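Local coordinates for protein CurM Sulfotransferase (Moorea producta, PDB 4GBM) that probably transfers a sulfonate group from PAPS to a substrate of the curacin polyketide pathway, the nucleotide product PAP being bound here, at residues A[42-47]-A[268-272]; A[66-70]-A[146-150]; A[221-226]-A[278-284]. The protein carries 2 engineered substitutions. All coordinates share one frame. Where two conformers were deposited one is given. Residue numbers count along the deposited sequence, not the author numbering.

Contact 1. Residues A[42-47]-A[268-272]; sequences RSGSTL and SDPNF. With ZN (zinc ion), chain C; A3P (adenosine-3'-5'-diphosphate), chain G.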
loop_
_atom_site.group_PDB
_atom_site.type_symbol
_atom_site.label_atom_id
_atom_site.label_comp_id
_atom_site.label_asym_id
_atom_site.label_seq_id
_atom_site.Cartn_x
_atom_site.Cartn_y
_atom_site.Cartn_z
ATOM N N ARG A 42 -6.252 -6.061 -0.571
ATOM C CA ARG A 42 -7.714 -5.846 -0.465
ATOM C C ARG A 42 -8.165 -5.203 0.851
ATOM O O ARG A 42 -9.306 -5.394 1.286
ATOM C CB ARG A 42 -8.516 -7.158 -0.728
ATOM C CG ARG A 42 -7.982 -8.046 -1.854
ATOM C CD ARG A 42 -7.772 -7.258 -3.139
ATOM N NE ARG A 42 -9.001 -6.641 -3.646
ATOM C CZ ARG A 42 -9.036 -5.884 -4.738
ATOM N NH1 ARG A 42 -10.186 -5.372 -5.162
ATOM N NH2 ARG A 42 -7.912 -5.643 -5.410
ATOM N N SER A 43 -7.279 -4.430 1.478
ATOM C CA SER A 43 -7.559 -3.856 2.800
ATOM C C SER A 43 -7.910 -2.377 2.767
ATOM O O SER A 43 -7.972 -1.734 3.820
ATOM C CB SER A 43 -6.373 -4.093 3.744
ATOM O OG SER A 43 -6.155 -5.485 3.928
ATOM N N GLY A 44 -8.160 -1.848 1.568
ATOM C CA GLY A 44 -8.441 -0.420 1.388
ATOM C C GLY A 44 -7.177 0.428 1.339
ATOM O O GLY A 44 -7.218 1.634 1.622
ATOM N N SER A 45 -6.051 -0.194 0.982
ATOM C CA SER A 45 -4.760 0.526 0.962
ATOM C C SER A 45 -4.733 1.647 -0.079
ATOM O O SER A 45 -4.181 2.716 0.184
ATOM C CB SER A 45 -3.574 -0.440 0.778
ATOM O OG SER A 45 -3.563 -1.010 -0.524
ATOM N N THR A 46 -5.346 1.412 -1.240
ATOM C CA THR A 46 -5.394 2.427 -2.297
ATOM C C THR A 46 -6.243 3.610 -1.847
ATOM O O THR A 46 -5.832 4.770 -1.986
ATOM C CB THR A 46 -5.891 1.846 -3.635
ATOM O OG1 THR A 46 -5.054 0.749 -4.008
ATOM C CG2 THR A 46 -5.857 2.914 -4.738
ATOM N N LEU A 47 -7.419 3.323 -1.294
ATOM C CA LEU A 47 -8.239 4.394 -0.719
ATOM C C LEU A 47 -7.427 5.255 0.255
ATOM O O LEU A 47 -7.412 6.480 0.136
ATOM C CB LEU A 47 -9.464 3.817 -0.018
ATOM C CG LEU A 47 -10.313 4.824 0.767
ATOM C CD1 LEU A 47 -11.001 5.832 -0.162
ATOM C CD2 LEU A 47 -11.342 4.056 1.585
ATOM N N SER A 268 -3.725 -5.904 -9.138
ATOM C CA SER A 268 -5.149 -6.120 -9.373
ATOM C C SER A 268 -5.813 -4.761 -9.505
ATOM O O SER A 268 -5.127 -3.749 -9.650
ATOM C CB SER A 268 -5.787 -6.921 -8.236
ATOM O OG SER A 268 -7.105 -7.320 -8.585
ATOM N N ASP A 269 -7.144 -4.749 -9.467
ATOM C CA ASP A 269 -7.916 -3.511 -9.507
ATOM C C ASP A 269 -8.432 -3.231 -8.099
ATOM O O ASP A 269 -9.177 -4.046 -7.550
ATOM C CB ASP A 269 -9.090 -3.652 -10.492
ATOM C CG ASP A 269 -9.758 -2.324 -10.825
ATOM O OD1 ASP A 269 -9.508 -1.329 -10.115
ATOM O OD2 ASP A 269 -10.533 -2.275 -11.811
ATOM N N PRO A 270 -8.026 -2.089 -7.504
ATOM C CA PRO A 270 -8.538 -1.764 -6.161
ATOM C C PRO A 270 -9.998 -1.322 -6.175
ATOM O O PRO A 270 -10.602 -1.163 -5.113
ATOM C CB PRO A 270 -7.628 -0.620 -5.702
ATOM C CG PRO A 270 -7.138 0.014 -6.952
ATOM C CD PRO A 270 -7.032 -1.104 -7.976
ATOM N N ASN A 271 -10.544 -1.110 -7.376
ATOM C CA ASN A 271 -11.954 -0.756 -7.575
ATOM C C ASN A 271 -12.320 0.607 -6.997
ATOM O O ASN A 271 -13.494 0.907 -6.773
ATOM C CB ASN A 271 -12.891 -1.853 -7.052
ATOM C CG ASN A 271 -12.710 -3.169 -7.787
ATOM O OD1 ASN A 271 -12.496 -3.195 -9.007
ATOM N ND2 ASN A 271 -12.794 -4.278 -7.048
ATOM N N PHE A 272 -11.297 1.425 -6.789
ATOM C CA PHE A 272 -11.467 2.769 -6.255
ATOM C C PHE A 272 -12.402 3.595 -7.148
ATOM O O PHE A 272 -13.276 4.309 -6.651
ATOM C CB PHE A 272 -10.092 3.435 -6.080
ATOM C CG PHE A 272 -10.168 4.880 -5.670
ATOM C CD1 PHE A 272 -10.482 5.227 -4.354
ATOM C CD2 PHE A 272 -9.932 5.890 -6.598
ATOM C CE1 PHE A 272 -10.570 6.562 -3.974
ATOM C CE2 PHE A 272 -10.016 7.228 -6.225
ATOM C CZ PHE A 272 -10.337 7.562 -4.906
HETATM ZN ZN ZN C . -10.055 0.463 -10.842
HETATM P P1 A3P G . -13.260 -4.722 -3.416
HETATM O O1P A3P G . -12.795 -6.012 -4.043
HETATM O O2P A3P G . -13.556 -3.637 -4.421
HETATM O O3P A3P G . -14.320 -4.923 -2.371
HETATM P P2 A3P G . -6.615 -2.413 -1.821
HETATM O O4P A3P G . -5.793 -2.621 -0.589
HETATM O O5P A3P G . -6.472 -3.466 -2.883
HETATM O O6P A3P G . -6.525 -1.008 -2.356
HETATM O "O5'" A3P G . -8.143 -2.599 -1.324
HETATM C "C5'" A3P G . -9.188 -2.690 -2.297
HETATM C "C4'" A3P G . -10.489 -2.601 -1.537
HETATM O "O4'" A3P G . -10.649 -1.261 -1.054
HETATM C "C3'" A3P G . -11.699 -2.819 -2.423
HETATM O "O3'" A3P G . -11.942 -4.223 -2.602
HETATM C "C2'" A3P G . -12.780 -2.093 -1.631
HETATM O "O2'" A3P G . -13.390 -2.966 -0.676
HETATM C "C1'" A3P G . -12.035 -0.995 -0.879
HETATM N N9 A3P G . -12.349 0.334 -1.461
HETATM C C8 A3P G . -11.939 0.838 -2.644
HETATM N N7 A3P G . -12.455 2.078 -2.858
HETATM C C5 A3P G . -13.216 2.370 -1.783
HETATM C C6 A3P G . -14.052 3.510 -1.337
HETATM N N6 A3P G . -14.161 4.616 -2.113
HETATM N N1 A3P G . -14.680 3.398 -0.136
HETATM C C2 A3P G . -14.561 2.304 0.650
HETATM N N3 A3P G . -13.811 1.236 0.305
HETATM C C4 A3P G . -13.137 1.229 -0.868
#
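Residues 42-47 form the phosphate-binding loop of the sulfotransferase fold, the counterpart of a P-loop, and run into the helix that starts at Ser45. The 5'-phosphate of A3P sits on this turn: Ser45 N and Ser45 OG both donate to O4P, and Thr46 N and Thr46 OG1 to O6P. The positive phi of Gly44, at the N-cap of the helix, by itself favours glycine, and its N donates to A3P O5'. Arg42, m at chi1 to chi3, bends its guanidinium toward 268-272, with A3P O5P over one face: NH1 donates to A3P O1P of the 3'-phosphate and, with NH2, to the carbonyl of Asp269, while NE is taken by Ser172. Asn271 (chi1 m) serves the same phosphate through ND2. Asp269 (chi1 t) accepts from Asn271 N through OD1, an Asx turn; the same OD1 binds zinc together with His261. Thr46, chi1 m, rests OG1 against Pro270 CB. With chi1 t in both, Leu47 CD1 lies at the edge of the Phe272 ring, 3.9 Å from Phe272 CE1.

Contact 2. Residues A[66-70]-A[146-150]; sequences LLPFN and ILERG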
loop_
_atom_site.group_PDB
_atom_site.type_symbol
_atom_site.label_atom_id
_atom_site.label_comp_id
_atom_site.label_asym_id
_atom_site.label_seq_id
_atom_site.Cartn_x
_atom_site.Cartn_y
_atom_site.Cartn_z
ATOM N N LEU A 66 10.021 -0.040 -5.987
ATOM C CA LEU A 66 11.454 0.170 -5.773
ATOM C C LEU A 66 11.994 -0.725 -4.656
ATOM O O LEU A 66 12.995 -1.423 -4.843
ATOM C CB LEU A 66 11.732 1.639 -5.444
ATOM C CG LEU A 66 11.501 2.678 -6.550
ATOM C CD1 LEU A 66 11.621 4.072 -5.971
ATOM C CD2 LEU A 66 12.482 2.492 -7.703
ATOM N N LEU A 67 11.301 -0.719 -3.515
ATOM C CA LEU A 67 11.779 -1.387 -2.298
ATOM C C LEU A 67 12.247 -2.848 -2.456
ATOM O O LEU A 67 13.214 -3.240 -1.801
ATOM C CB LEU A 67 10.748 -1.266 -1.164
ATOM C CG LEU A 67 11.243 -1.556 0.258
ATOM C CD1 LEU A 67 12.338 -0.569 0.689
ATOM C CD2 LEU A 67 10.068 -1.521 1.217
ATOM N N PRO A 68 11.586 -3.656 -3.318
ATOM C CA PRO A 68 12.044 -5.047 -3.448
ATOM C C PRO A 68 13.393 -5.252 -4.162
ATOM O O PRO A 68 13.920 -6.368 -4.146
ATOM C CB PRO A 68 10.926 -5.710 -4.268
ATOM C CG PRO A 68 9.742 -4.818 -4.107
ATOM C CD PRO A 68 10.324 -3.440 -4.050
ATOM N N PHE A 69 13.950 -4.202 -4.769
ATOM C CA PHE A 69 15.130 -4.343 -5.639
ATOM C C PHE A 69 16.352 -3.581 -5.138
ATOM O O PHE A 69 16.219 -2.578 -4.435
ATOM C CB PHE A 69 14.790 -3.892 -7.058
ATOM C CG PHE A 69 13.572 -4.561 -7.622
ATOM C CD1 PHE A 69 13.630 -5.885 -8.055
ATOM C CD2 PHE A 69 12.364 -3.882 -7.700
ATOM C CE1 PHE A 69 12.504 -6.514 -8.563
ATOM C CE2 PHE A 69 11.231 -4.505 -8.216
ATOM C CZ PHE A 69 11.304 -5.823 -8.645
ATOM N N ASN A 70 17.541 -4.057 -5.503
ATOM C CA ASN A 70 18.771 -3.363 -5.125
ATOM C C ASN A 70 19.201 -2.298 -6.129
ATOM O O ASN A 70 19.725 -1.255 -5.741
ATOM C CB ASN A 70 19.914 -4.357 -4.889
ATOM C CG ASN A 70 19.698 -5.214 -3.653
ATOM O OD1 ASN A 70 19.241 -4.729 -2.616
ATOM N ND2 ASN A 70 20.028 -6.495 -3.758
ATOM N N ILE A 146 11.762 -7.825 2.531
ATOM C CA ILE A 146 11.407 -6.527 1.948
ATOM C C ILE A 146 11.114 -5.508 3.054
ATOM O O ILE A 146 11.584 -4.372 2.992
ATOM C CB ILE A 146 10.225 -6.613 0.950
ATOM C CG1 ILE A 146 10.612 -7.457 -0.270
ATOM C CG2 ILE A 146 9.791 -5.204 0.514
ATOM C CD1 ILE A 146 9.430 -7.794 -1.206
ATOM N N LEU A 147 10.354 -5.923 4.069
ATOM C CA LEU A 147 10.107 -5.069 5.238
ATOM C C LEU A 147 11.418 -4.616 5.879
ATOM O O LEU A 147 11.587 -3.438 6.219
ATOM C CB LEU A 147 9.217 -5.792 6.260
ATOM C CG LEU A 147 7.815 -6.195 5.784
ATOM C CD1 LEU A 147 7.094 -6.974 6.867
ATOM C CD2 LEU A 147 6.983 -4.964 5.372
ATOM N N GLU A 148 12.359 -5.548 6.007
ATOM C CA GLU A 148 13.670 -5.254 6.579
ATOM C C GLU A 148 14.467 -4.266 5.732
ATOM O O GLU A 148 15.220 -3.459 6.283
ATOM C CB GLU A 148 14.465 -6.540 6.811
ATOM C CG GLU A 148 13.943 -7.364 7.981
ATOM C CD GLU A 148 14.777 -8.596 8.249
ATOM O OE1 GLU A 148 14.858 -9.473 7.358
ATOM O OE2 GLU A 148 15.345 -8.694 9.359
ATOM N N ARG A 149 14.290 -4.308 4.406
ATOM C CA ARG A 149 15.007 -3.383 3.527
ATOM C C ARG A 149 14.624 -1.919 3.791
ATOM O O ARG A 149 15.466 -1.027 3.659
ATOM C CB ARG A 149 14.844 -3.753 2.044
ATOM C CG ARG A 149 15.901 -3.106 1.144
ATOM C CD ARG A 149 15.836 -3.577 -0.302
ATOM N NE ARG A 149 16.379 -4.922 -0.486
ATOM C CZ ARG A 149 15.634 -6.014 -0.613
ATOM N NH1 ARG A 149 14.311 -5.919 -0.578
ATOM N NH2 ARG A 149 16.207 -7.197 -0.778
ATOM N N GLY A 150 13.373 -1.676 4.180
ATOM C CA GLY A 150 12.927 -0.329 4.541
ATOM C C GLY A 150 13.754 0.256 5.682
ATOM O O GLY A 150 14.159 1.420 5.649
#
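A type I beta turn, Leu66 to Phe69, packs here on one side of helix 144-153, in a partly buried place beside the central sheet of the alpha/beta sulfotransferase fold. The turn is closed by a hydrogen bond from Phe69 N to Leu66 O (2.9 Å), and Leu67 and Pro68, its two central residues, meet the helix. Three residues carry most of the interface: Leu67, Arg149 and Ile146.

Leu67 contributes the largest buried area. Its CA-to-CB bond runs sideways, but the t,p rotamer carries the two methyls to the helix, where Leu67 CD2 lies 3.8 Å from Ile146 CG2 and Leu67 CD1 rests on the backbone, 3.8 Å from Gly150 N. Leu67 also touches Tyr140 and, on strand 35-39, Phe36, so the leucine fills the space between turn, helix and central sheet.

Ile146, one helical turn before Gly150, points toward the turn and spreads its side chain over two residues: CG2 meets Leu67, while Ile146 CD1 reaches Pro68 CB at 4.0 Å. The CA-to-CB bond of Pro68 points away overall, yet its CB still makes this touch.

Arg149 supplies the polar part. Its aliphatic portion passes close by the backbone of the turn, Arg149 CD lying 3.0 Å from Leu67 O, and the guanidinium then folds back with Pro68 O over one face. At the more exposed margin Asn70 OD1 comes within 3.6 Å of Arg149 NE. In the conformer given here, the single hydrogen bond between the segments runs from Arg149 NH1 to Leu67 O, 3.1 Å long with an angle of 137° at the hydrogen.

Contact 3. Residues A[221-226]-A[278-284]; sequences YEDLVK and IDESLAD. With ZN (zinc ion), chain D; A3P (adenosine-3'-5'-diphosphate), chain G.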
loop_
_atom_site.group_PDB
_atom_site.type_symbol
_atom_site.label_atom_id
_atom_site.label_comp_id
_atom_site.label_asym_id
_atom_site.label_seq_id
_atom_site.Cartn_x
_atom_site.Cartn_y
_atom_site.Cartn_z
ATOM N N TYR A 221 -9.506 -0.796 8.641
ATOM C CA TYR A 221 -10.291 -0.411 7.468
ATOM C C TYR A 221 -11.722 -0.041 7.849
ATOM O O TYR A 221 -12.298 0.926 7.322
ATOM C CB TYR A 221 -10.311 -1.548 6.437
ATOM C CG TYR A 221 -11.305 -1.303 5.331
ATOM C CD1 TYR A 221 -10.983 -0.479 4.253
ATOM C CD2 TYR A 221 -12.579 -1.863 5.377
ATOM C CE1 TYR A 221 -11.901 -0.230 3.237
ATOM C CE2 TYR A 221 -13.512 -1.626 4.366
ATOM C CZ TYR A 221 -13.167 -0.812 3.303
ATOM O OH TYR A 221 -14.093 -0.588 2.316
ATOM N N GLU A 222 -12.305 -0.827 8.750
ATOM C CA GLU A 222 -13.701 -0.630 9.119
ATOM C C GLU A 222 -13.906 0.740 9.769
ATOM O O GLU A 222 -14.895 1.412 9.477
ATOM C CB GLU A 222 -14.197 -1.770 10.017
ATOM C CG GLU A 222 -14.219 -3.159 9.333
ATOM C CD GLU A 222 -12.849 -3.823 9.198
ATOM O OE1 GLU A 222 -11.872 -3.406 9.863
ATOM O OE2 GLU A 222 -12.766 -4.783 8.412
ATOM N N ASP A 223 -12.955 1.151 10.617
ATOM C CA ASP A 223 -12.958 2.487 11.219
ATOM C C ASP A 223 -12.695 3.556 10.156
ATOM O O ASP A 223 -13.330 4.613 10.155
ATOM C CB ASP A 223 -11.884 2.606 12.306
ATOM C CG ASP A 223 -12.156 1.749 13.522
ATOM O OD1 ASP A 223 -13.322 1.342 13.758
ATOM O OD2 ASP A 223 -11.176 1.510 14.270
ATOM N N LEU A 224 -11.759 3.282 9.246
ATOM C CA LEU A 224 -11.417 4.244 8.198
ATOM C C LEU A 224 -12.633 4.676 7.384
ATOM O O LEU A 224 -12.805 5.865 7.103
ATOM C CB LEU A 224 -10.344 3.673 7.260
ATOM C CG LEU A 224 -9.907 4.566 6.087
ATOM C CD1 LEU A 224 -9.249 5.846 6.598
ATOM C CD2 LEU A 224 -8.969 3.798 5.166
ATOM N N VAL A 225 -13.474 3.718 7.002
ATOM C CA VAL A 225 -14.603 4.065 6.137
ATOM C C VAL A 225 -15.865 4.489 6.894
ATOM O O VAL A 225 -16.701 5.222 6.346
ATOM C CB VAL A 225 -14.898 2.985 5.061
ATOM C CG1 VAL A 225 -13.643 2.720 4.223
ATOM C CG2 VAL A 225 -15.411 1.685 5.697
ATOM N N LYS A 226 -16.005 4.040 8.142
ATOM C CA LYS A 226 -17.149 4.449 8.981
ATOM C C LYS A 226 -16.942 5.776 9.712
ATOM O O LYS A 226 -17.906 6.532 9.920
ATOM C CB LYS A 226 -17.494 3.370 10.004
ATOM C CG LYS A 226 -18.167 2.139 9.416
ATOM C CD LYS A 226 -18.384 1.103 10.507
ATOM C CE LYS A 226 -19.619 0.278 10.262
ATOM N NZ LYS A 226 -19.929 -0.543 11.468
ATOM N N ILE A 278 -16.190 7.966 0.130
ATOM C CA ILE A 278 -15.698 6.989 1.113
ATOM C C ILE A 278 -16.911 6.143 1.491
ATOM O O ILE A 278 -17.832 6.625 2.161
ATOM C CB ILE A 278 -15.106 7.679 2.349
ATOM C CG1 ILE A 278 -13.950 8.599 1.939
ATOM C CG2 ILE A 278 -14.647 6.626 3.371
ATOM C CD1 ILE A 278 -13.521 9.604 3.019
ATOM N N ASP A 279 -16.928 4.895 1.031
ATOM C CA ASP A 279 -18.152 4.094 1.078
ATOM C C ASP A 279 -18.179 3.225 2.332
ATOM O O ASP A 279 -17.530 2.178 2.398
ATOM C CB ASP A 279 -18.296 3.250 -0.196
ATOM C CG ASP A 279 -19.632 2.537 -0.279
ATOM O OD1 ASP A 279 -20.310 2.416 0.764
ATOM O OD2 ASP A 279 -20.010 2.109 -1.391
ATOM N N GLU A 280 -18.943 3.679 3.325
ATOM C CA GLU A 280 -18.987 3.015 4.629
ATOM C C GLU A 280 -19.586 1.611 4.567
ATOM O O GLU A 280 -19.335 0.797 5.452
ATOM C CB GLU A 280 -19.758 3.871 5.649
ATOM C CG GLU A 280 -21.270 3.949 5.416
ATOM C CD GLU A 280 -22.038 2.794 6.069
ATOM O OE1 GLU A 280 -21.730 2.438 7.232
ATOM O OE2 GLU A 280 -22.957 2.246 5.417
ATOM N N SER A 281 -20.377 1.336 3.528
ATOM C CA SER A 281 -21.126 0.081 3.448
ATOM C C SER A 281 -20.232 -1.131 3.299
ATOM O O SER A 281 -20.670 -2.258 3.546
ATOM C CB SER A 281 -22.131 0.119 2.295
ATOM O OG SER A 281 -22.984 1.231 2.443
ATOM N N LEU A 282 -18.984 -0.903 2.895
ATOM C CA LEU A 282 -18.054 -2.007 2.672
ATOM C C LEU A 282 -17.413 -2.512 3.971
ATOM O O LEU A 282 -16.803 -3.587 3.992
ATOM C CB LEU A 282 -16.985 -1.599 1.656
ATOM C CG LEU A 282 -17.361 -1.714 0.167
ATOM C CD1 LEU A 282 -18.733 -1.151 -0.171
ATOM C CD2 LEU A 282 -16.287 -1.066 -0.706
ATOM N N ALA A 283 -17.566 -1.751 5.051
ATOM C CA ALA A 283 -16.980 -2.143 6.345
ATOM C C ALA A 283 -17.580 -3.430 6.908
ATOM O O ALA A 283 -16.847 -4.368 7.223
ATOM C CB ALA A 283 -17.120 -1.014 7.365
ATOM N N ASP A 284 -18.906 -3.463 7.016
ATOM C CA ASP A 284 -19.617 -4.514 7.761
ATOM C C ASP A 284 -19.876 -5.788 6.966
ATOM O O ASP A 284 -20.624 -6.655 7.426
ATOM C CB ASP A 284 -20.967 -3.988 8.271
ATOM C CG ASP A 284 -20.842 -3.062 9.472
ATOM O OD1 ASP A 284 -19.746 -2.931 10.051
ATOM O OD2 ASP A 284 -21.870 -2.460 9.845
HETATM ZN ZN ZN D . -19.615 2.699 -3.268
HETATM P P1 A3P G . -13.260 -4.722 -3.416
HETATM O O1P A3P G . -12.795 -6.012 -4.043
HETATM O O2P A3P G . -13.556 -3.637 -4.421
HETATM O O3P A3P G . -14.320 -4.923 -2.371
HETATM P P2 A3P G . -6.615 -2.413 -1.821
HETATM O O4P A3P G . -5.793 -2.621 -0.589
HETATM O O5P A3P G . -6.472 -3.466 -2.883
HETATM O O6P A3P G . -6.525 -1.008 -2.356
HETATM O "O5'" A3P G . -8.143 -2.599 -1.324
HETATM C "C5'" A3P G . -9.188 -2.690 -2.297
HETATM C "C4'" A3P G . -10.489 -2.601 -1.537
HETATM O "O4'" A3P G . -10.649 -1.261 -1.054
HETATM C "C3'" A3P G . -11.699 -2.819 -2.423
HETATM O "O3'" A3P G . -11.942 -4.223 -2.602
HETATM C "C2'" A3P G . -12.780 -2.093 -1.631
HETATM O "O2'" A3P G . -13.390 -2.966 -0.676
HETATM C "C1'" A3P G . -12.035 -0.995 -0.879
HETATM N N9 A3P G . -12.349 0.334 -1.461
HETATM C C8 A3P G . -11.939 0.838 -2.644
HETATM N N7 A3P G . -12.455 2.078 -2.858
HETATM C C5 A3P G . -13.216 2.370 -1.783
HETATM C C6 A3P G . -14.052 3.510 -1.337
HETATM N N6 A3P G . -14.161 4.616 -2.113
HETATM N N1 A3P G . -14.680 3.398 -0.136
HETATM C C2 A3P G . -14.561 2.304 0.650
HETATM N N3 A3P G . -13.811 1.236 0.305
HETATM C C4 A3P G . -13.137 1.229 -0.868
HETATM O O HOH W 1 -14.368 -5.143 6.192
HETATM O O HOH W 2 -17.795 7.402 5.381
#
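The short helix 221-226 and the loop 278-284, with its 3-10 turn, meet beside the adenine of A3P and donate to N1 and N3 of the base, one bond from each segment. Tyr221 OH donates to A3P N3 (2.7 Å), and the backbone N of Asp279 donates to A3P N1 (2.9 Å), a pairing consistent with recognition of the adenine. Both carboxylate oxygens of Asp279 have partners as well: OD1 accepts from Ser281 N in an Asx turn, and OD2 binds a zinc ion 2.0 Å away, together with His275.

Two waters bridge the segments. One donates to Glu222 OE2 and to Ala283 O; the other donates to Val225 O and, weakly, to Ile278 O. Glu222 has further partners in Tyr308, at OE1, and the backbone N of His165, at OE2. At the exposed side, Lys226 NZ forms a salt bridge with Asp284, 2.8 Å from Asp284 OD1, with a weaker hydrogen bond to OD2. Between these polar links Val225 closes the apolar centre, Val225 CG2 lying 3.6 Å from Ala283 CB and Val225 CB 4.0 Å from Ile278 CG2.

The contact lies beyond the edge strand 216-220, which leads directly into helix 221-226. Leu224 and Ile278 reach helix 45-53, while Leu224 also packs on Val231 of helix 228-239.

How the contacts relate
From the N terminus, the chain passes from strand 35-39 through 42-47, the first half of contact 1, whose partner 268-272 comes 221 residues later. Inside that long loop contact 2 is nested whole, joining the turn before helix 72-78 to helix 144-153. Contact 3 opens at 221-226, after contact 2 has closed, and ends at 278-284, beyond contact 1, so contacts 1 and 3 cross. They touch through Leu47 with Val225 and Ser43 with Tyr221, and share A3P, tying the phosphate-binding loop and helix 221-226, which follows strand 216-220, to the late loop. Contact 2 lies across the chain's centre from contact 3, their centres about 30 Å apart.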